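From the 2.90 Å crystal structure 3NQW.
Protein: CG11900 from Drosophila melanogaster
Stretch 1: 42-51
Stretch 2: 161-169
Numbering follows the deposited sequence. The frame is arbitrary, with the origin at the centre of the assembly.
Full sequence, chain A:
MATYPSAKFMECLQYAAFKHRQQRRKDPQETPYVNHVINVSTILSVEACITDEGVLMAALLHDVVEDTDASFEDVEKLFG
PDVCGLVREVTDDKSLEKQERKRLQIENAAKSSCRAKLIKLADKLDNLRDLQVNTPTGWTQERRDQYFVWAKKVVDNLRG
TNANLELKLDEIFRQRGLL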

# COMPACT_ATOMS: atom_id res chain seq x y z
N THR A 42 1.13 -8.86 -3.16
CA THR A 42 2.08 -8.88 -4.27
C THR A 42 2.73 -10.26 -4.49
O THR A 42 2.99 -10.64 -5.64
CB THR A 42 3.19 -7.84 -4.07
OG1 THR A 42 2.61 -6.63 -3.56
CG2 THR A 42 3.87 -7.54 -5.40
N ILE A 43 3.02 -11.00 -3.41
CA ILE A 43 3.61 -12.34 -3.53
C ILE A 43 2.74 -13.20 -4.44
O ILE A 43 3.25 -14.01 -5.20
CB ILE A 43 3.70 -13.12 -2.14
CG1 ILE A 43 4.85 -12.62 -1.27
CG2 ILE A 43 3.92 -14.60 -2.40
CD1 ILE A 43 4.87 -13.27 0.10
N LEU A 44 1.42 -13.04 -4.34
CA LEU A 44 0.51 -13.84 -5.14
C LEU A 44 0.44 -13.33 -6.55
O LEU A 44 0.32 -14.11 -7.49
CB LEU A 44 -0.90 -13.80 -4.55
CG LEU A 44 -1.02 -14.27 -3.09
CD1 LEU A 44 -2.47 -14.15 -2.66
CD2 LEU A 44 -0.53 -15.70 -2.95
N SER A 45 0.51 -12.02 -6.69
CA SER A 45 0.43 -11.43 -8.00
C SER A 45 1.66 -11.72 -8.85
O SER A 45 1.55 -12.32 -9.91
CB SER A 45 0.19 -9.94 -7.91
OG SER A 45 -0.36 -9.48 -9.13
N VAL A 46 2.83 -11.28 -8.38
CA VAL A 46 4.08 -11.49 -9.11
C VAL A 46 4.40 -12.97 -9.17
O VAL A 46 4.33 -13.61 -10.23
CB VAL A 46 5.25 -10.71 -8.45
CG1 VAL A 46 6.55 -10.87 -9.25
CG2 VAL A 46 4.87 -9.25 -8.33
N GLU A 47 4.74 -13.53 -8.02
CA GLU A 47 5.04 -14.94 -7.92
C GLU A 47 3.66 -15.54 -7.79
O GLU A 47 2.74 -14.87 -7.33
CB GLU A 47 5.86 -15.16 -6.67
CG GLU A 47 6.90 -14.08 -6.55
CD GLU A 47 7.42 -13.93 -5.17
OE1 GLU A 47 8.21 -14.81 -4.75
OE2 GLU A 47 7.04 -12.94 -4.49
N ALA A 48 3.49 -16.79 -8.20
CA ALA A 48 2.18 -17.44 -8.12
C ALA A 48 1.20 -16.91 -9.20
O ALA A 48 0.15 -17.50 -9.43
CB ALA A 48 1.59 -17.24 -6.72
N CYS A 49 1.57 -15.80 -9.84
CA CYS A 49 0.78 -15.12 -10.88
C CYS A 49 -0.77 -15.21 -10.74
O CYS A 49 -1.45 -15.85 -11.56
CB CYS A 49 1.22 -15.57 -12.30
SG CYS A 49 2.81 -16.50 -12.51
N ILE A 50 -1.33 -14.58 -9.71
CA ILE A 50 -2.78 -14.59 -9.50
C ILE A 50 -3.53 -13.42 -10.16
O ILE A 50 -3.27 -12.25 -9.88
CB ILE A 50 -3.17 -14.69 -7.97
CG1 ILE A 50 -3.07 -16.14 -7.48
CG2 ILE A 50 -4.62 -14.27 -7.77
CD1 ILE A 50 -1.67 -16.67 -7.27
N THR A 51 -4.48 -13.77 -11.03
CA THR A 51 -5.27 -12.81 -11.81
C THR A 51 -6.70 -12.54 -11.27
O THR A 51 -7.57 -12.01 -11.99
CB THR A 51 -5.31 -13.29 -13.31
OG1 THR A 51 -5.80 -14.64 -13.40
CG2 THR A 51 -3.89 -13.27 -13.89
N THR A 161 -1.26 -26.84 -3.04
CA THR A 161 -1.83 -25.60 -3.56
C THR A 161 -0.99 -24.98 -4.68
O THR A 161 -1.21 -25.28 -5.85
CB THR A 161 -2.01 -24.56 -2.42
OG1 THR A 161 -2.65 -25.18 -1.30
CG2 THR A 161 -2.87 -23.39 -2.88
N ASN A 162 -0.02 -24.13 -4.33
CA ASN A 162 0.81 -23.48 -5.35
C ASN A 162 2.20 -24.11 -5.42
O ASN A 162 3.00 -24.01 -4.49
CB ASN A 162 0.91 -21.97 -5.06
CG ASN A 162 1.33 -21.16 -6.27
OD1 ASN A 162 2.52 -21.02 -6.56
ND2 ASN A 162 0.36 -20.63 -6.99
N ALA A 163 2.47 -24.79 -6.53
CA ALA A 163 3.75 -25.44 -6.73
C ALA A 163 4.88 -24.43 -6.73
O ALA A 163 6.04 -24.78 -6.50
CB ALA A 163 3.74 -26.22 -8.04
N ASN A 164 4.57 -23.18 -7.01
CA ASN A 164 5.61 -22.18 -7.04
C ASN A 164 5.90 -21.60 -5.66
O ASN A 164 7.06 -21.53 -5.25
CB ASN A 164 5.25 -21.06 -8.01
CG ASN A 164 6.40 -20.13 -8.26
OD1 ASN A 164 7.56 -20.50 -8.03
ND2 ASN A 164 6.11 -18.93 -8.74
N LEU A 165 4.86 -21.18 -4.96
CA LEU A 165 5.03 -20.63 -3.63
C LEU A 165 5.64 -21.70 -2.73
O LEU A 165 6.61 -21.44 -2.03
CB LEU A 165 3.67 -20.19 -3.06
CG LEU A 165 2.94 -19.03 -3.77
CD1 LEU A 165 1.63 -18.72 -3.05
CD2 LEU A 165 3.84 -17.81 -3.78
N GLU A 166 5.07 -22.90 -2.76
CA GLU A 166 5.57 -24.01 -1.95
C GLU A 166 7.00 -24.37 -2.28
O GLU A 166 7.75 -24.84 -1.43
CB GLU A 166 4.70 -25.23 -2.16
CG GLU A 166 3.31 -25.09 -1.61
CD GLU A 166 2.32 -25.98 -2.33
OE1 GLU A 166 1.18 -25.51 -2.54
OE2 GLU A 166 2.69 -27.13 -2.67
N LEU A 167 7.36 -24.17 -3.54
CA LEU A 167 8.71 -24.47 -3.98
C LEU A 167 9.65 -23.49 -3.27
O LEU A 167 10.69 -23.88 -2.75
CB LEU A 167 8.79 -24.30 -5.50
CG LEU A 167 9.39 -25.44 -6.32
CD1 LEU A 167 8.93 -25.35 -7.77
CD2 LEU A 167 10.91 -25.39 -6.20
N LYS A 168 9.26 -22.22 -3.23
CA LYS A 168 10.05 -21.20 -2.56
C LYS A 168 10.03 -21.45 -1.06
O LYS A 168 11.05 -21.34 -0.39
CB LYS A 168 9.50 -19.82 -2.89
CG LYS A 168 9.59 -19.51 -4.36
CD LYS A 168 8.48 -18.60 -4.81
CE LYS A 168 8.75 -18.06 -6.20
NZ LYS A 168 9.68 -16.90 -6.20
N LEU A 169 8.86 -21.80 -0.53
CA LEU A 169 8.74 -22.09 0.89
C LEU A 169 9.84 -23.07 1.23
O LEU A 169 10.58 -22.87 2.17
CB LEU A 169 7.38 -22.71 1.18
CG LEU A 169 6.29 -21.66 1.33
CD1 LEU A 169 4.94 -22.26 1.01
CD2 LEU A 169 6.35 -21.09 2.75

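The contact between these two stretches is a small apolar one, centred on a single leucine of a helix's first turn and closed at one border by a salt bridge. It illustrates a common principle: where two segments of a chain meet, one branched side chain can take part in every apolar contact while polar groups occupy the margins.

Leu165 is that side chain. Its CA-to-CB bond points sideways to the other stretch, but the m,t rotamer brings its end nearer, and it has the largest covered area of any residue here, 69 Å² of the 294 Å² buried in total. Its two methyls reach different neighbours. CD2 lies 3.5 Å from CG2 of Ile43, whereas CD1 lies 3.7 Å from CD2 of Leu44, so the leucine's fork meets two successive residues of the helix in stretch 1. A third partner lies further along stretch 1: CB of Ala48 sits 3.7 Å from CG of Leu165, at the branch point itself. Ile43, Leu44 and Leu165 are all buried, as suits side chains with nothing polar to satisfy.

Ala48 is also where the two backbones come nearest, its CA lying 5.9 Å from CA of Asn164. A single methyl suits so close an approach. It fits against Leu165 and also touches Asn162, with CB 3.6 Å from ND2. Ala48 has a positive phi of 74°; nearby, the backbone is tied by a hydrogen bond from Ile50 N to Leu44 O of 2.8 Å.

Asn162 serves its own stretch as well. At the N-cap position, its side chain offers OD1 to the free amides of the first turn, accepting from Leu165 N at 2.8 Å and, weakly, from Asn164 N at 3.0 Å. An asparagine is well suited to this work, since its short amide can fold back on the helix start. With OD1 so engaged, ND2 is left on the side of Ala48.

The polar link across the stretches lies one helical turn beyond the leucine. Lys168 and Glu47 both direct their CA-to-CB bonds toward the opposing stretch, and NZ of Lys168 donates to OE1 of Glu47 at 2.9 Å, a hydrogen bond within a salt bridge. Long, flexible chains let the charges meet while both residues remain partly exposed. Asn164 adds packing rather than bonding: its ND2 lies 3.4 Å from Ala48 N, but both are donors.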